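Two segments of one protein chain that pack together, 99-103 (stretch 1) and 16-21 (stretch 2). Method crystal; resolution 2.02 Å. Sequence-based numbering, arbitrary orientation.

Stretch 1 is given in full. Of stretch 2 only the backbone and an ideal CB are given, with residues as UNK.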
# COMPACT_ATOMS: atom_id res chain seq x y z
N PRO A 99 8.11 -4.84 -3.64
CA PRO A 99 8.43 -5.18 -2.24
C PRO A 99 7.26 -5.77 -1.45
O PRO A 99 6.18 -5.17 -1.36
CB PRO A 99 8.86 -3.83 -1.65
CG PRO A 99 9.36 -3.06 -2.82
CD PRO A 99 8.42 -3.43 -3.93
N ILE A 100 7.50 -6.95 -0.88
CA ILE A 100 6.58 -7.62 0.04
C ILE A 100 7.19 -7.58 1.44
O ILE A 100 8.38 -7.83 1.61
CB ILE A 100 6.28 -9.08 -0.41
CG1 ILE A 100 5.60 -9.11 -1.79
CG2 ILE A 100 5.47 -9.85 0.64
CD1 ILE A 100 4.18 -8.54 -1.85
N MET A 101 6.37 -7.26 2.43
CA MET A 101 6.86 -7.08 3.80
C MET A 101 6.54 -8.31 4.65
O MET A 101 5.87 -9.23 4.19
CB MET A 101 6.22 -5.83 4.41
CG MET A 101 6.41 -4.54 3.61
SD MET A 101 8.09 -3.87 3.68
CE MET A 101 8.74 -4.42 2.11
N LYS A 102 7.05 -8.31 5.89
CA LYS A 102 6.65 -9.29 6.90
C LYS A 102 5.15 -9.18 7.19
O LYS A 102 4.58 -8.07 7.15
CB LYS A 102 7.46 -9.07 8.19
CG LYS A 102 7.27 -10.13 9.28
CD LYS A 102 8.02 -9.75 10.56
CE LYS A 102 7.66 -10.67 11.73
NZ LYS A 102 8.08 -10.10 13.05
N LYS A 103 4.51 -10.32 7.48
CA LYS A 103 3.10 -10.36 7.86
C LYS A 103 2.81 -9.47 9.07
O LYS A 103 3.56 -9.47 10.05
CB LYS A 103 2.65 -11.80 8.13
CG LYS A 103 1.14 -11.97 8.40
CD LYS A 103 0.78 -13.39 8.84
CE LYS A 103 1.05 -13.62 10.33
NZ LYS A 103 0.09 -12.90 11.22
N UNK A 16 9.39 2.53 9.13
CA UNK A 16 10.31 1.47 8.75
C UNK A 16 9.76 0.09 9.15
O UNK A 16 10.19 -0.48 10.16
CB UNK A 16 11.68 1.71 9.39
N UNK A 17 8.80 -0.43 8.37
CA UNK A 17 8.27 -1.77 8.63
C UNK A 17 9.30 -2.86 8.35
O UNK A 17 10.23 -2.64 7.57
CB UNK A 17 7.02 -2.01 7.78
N UNK A 18 9.12 -4.01 8.97
CA UNK A 18 10.00 -5.15 8.74
C UNK A 18 9.66 -5.78 7.38
O UNK A 18 8.49 -6.00 7.08
CB UNK A 18 9.87 -6.18 9.87
N UNK A 19 10.67 -6.07 6.56
CA UNK A 19 10.41 -6.69 5.26
C UNK A 19 10.26 -8.21 5.35
O UNK A 19 10.31 -8.78 6.45
CB UNK A 19 11.54 -6.34 4.29
N UNK A 20 10.06 -8.85 4.20
CA UNK A 20 9.86 -10.30 4.09
C UNK A 20 11.03 -11.11 4.66
O UNK A 20 10.83 -12.18 5.23
CB UNK A 20 9.65 -10.68 2.62
N UNK A 21 12.26 -10.60 4.50
CA UNK A 21 13.46 -11.25 5.04
C UNK A 21 13.71 -10.90 6.52
O UNK A 21 14.73 -11.30 7.10
CB UNK A 21 14.68 -10.85 4.21

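The two segments meet through their backbones, at a single beta bridge that pairs Met 101 with position 19, their CA atoms 3.9 Å apart. Neither segment is a regular strand, and their touching parts run 104° apart; the contact involves a few residues on each side and buries 325 Å² in all.

Position 16 lies beyond the reach of stretch 1, with no atom of it within 5.5 Å of the ideal CB. Its phi/psi of -145/78 does not call for glycine, and nothing visible selects among side chains. The deposited residue is Ala 16, which makes no contact.

At position 17 CA-to-CB points toward stretch 1, and the ideal CB stands 4.6 Å from Met 101 SD. What is offered is the apolar flank of a methionine, so a compact aliphatic residue would suit. The phi/psi of -69/157 also admits proline, and the backbone N has no hydrogen bond to stretch 1 to lose. The residue is Pro 17; its ring, puckered C-gamma endo, places CG 4.1 Å from Met 101 SD in an apolar contact.

Position 18 contributes its carbonyl first. Lys 102 N donates to O of this residue at 3.0 Å with an angle of 157°, a bond made by the backbone, which does not itself call for a particular side chain. A water donates both to this O, at 2.7 Å, and to Lys 102 O, at 3.0 Å, linking the two carbonyls beside the direct bond. CA-to-CB points sideways, and the ideal CB is 4.1 Å from Lys 102 CD, on the methylene run of an all-t lysine. Valine, isoleucine, leucine or threonine could all lie along it. The residue is Val 18, with chi1 t, and its CG1 reaches 3.8 Å from Lys 102 CD.

At position 19 CA-to-CB points away from stretch 1 overall, yet the ideal CB is 4.0 Å from Met 101 CE. The first carbon therefore touches the methionine methyl, while what follows may be polar or apolar, since CA-to-CB points away overall. The residue is Asp 19: its CB packs 3.9 Å from Met 101 CE, and with chi1 p its carboxylate turns from the contact, OD2 accepting a hydrogen bond elsewhere in the structure.

At position 20 the backbone N donates to Ile 100 O at 3.3 Å and 135°; proline would forfeit that bond. The ideal CB is also tight against Ile 100 O, at 3.3 Å, but CA-to-CB points sideways, leaving room for a long chain to pass Ile 100. Leucine, methionine, glutamine, lysine or arginine would be plausible. The residue is Lys 20, whose CD comes 4.3 Å from Ile 100 CG2 before its end leads away from stretch 1.

Position 21 points away, with nothing of stretch 1 within 5.5 Å of its ideal CB, and many residues would serve. It is Lys 21, which makes no contact with stretch 1.

Stretch 2 16-21: APVDKK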
# COMPACT_ATOMS: atom_id res chain seq x y z
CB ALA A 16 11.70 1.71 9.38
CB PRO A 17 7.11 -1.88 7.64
CG PRO A 17 7.52 -1.00 6.50
CD PRO A 17 8.17 0.17 7.18
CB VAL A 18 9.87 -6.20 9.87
CG1 VAL A 18 10.82 -7.35 9.65
CG2 VAL A 18 10.14 -5.56 11.24
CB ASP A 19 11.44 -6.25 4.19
CG ASP A 19 12.80 -6.95 4.31
OD1 ASP A 19 13.70 -6.62 3.51
OD2 ASP A 19 12.99 -7.83 5.18
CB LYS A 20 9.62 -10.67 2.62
CG LYS A 20 8.98 -12.03 2.38
CD LYS A 20 8.98 -12.40 0.90
CE LYS A 20 10.35 -12.88 0.44
NZ LYS A 20 10.33 -13.45 -0.94
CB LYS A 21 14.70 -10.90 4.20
CG LYS A 21 14.59 -11.10 2.68
CD LYS A 21 14.80 -12.56 2.27
CE LYS A 21 15.08 -12.69 0.77
NZ LYS A 21 16.55 -12.87 0.45
O HOH W 1 5.93 -5.52 7.86
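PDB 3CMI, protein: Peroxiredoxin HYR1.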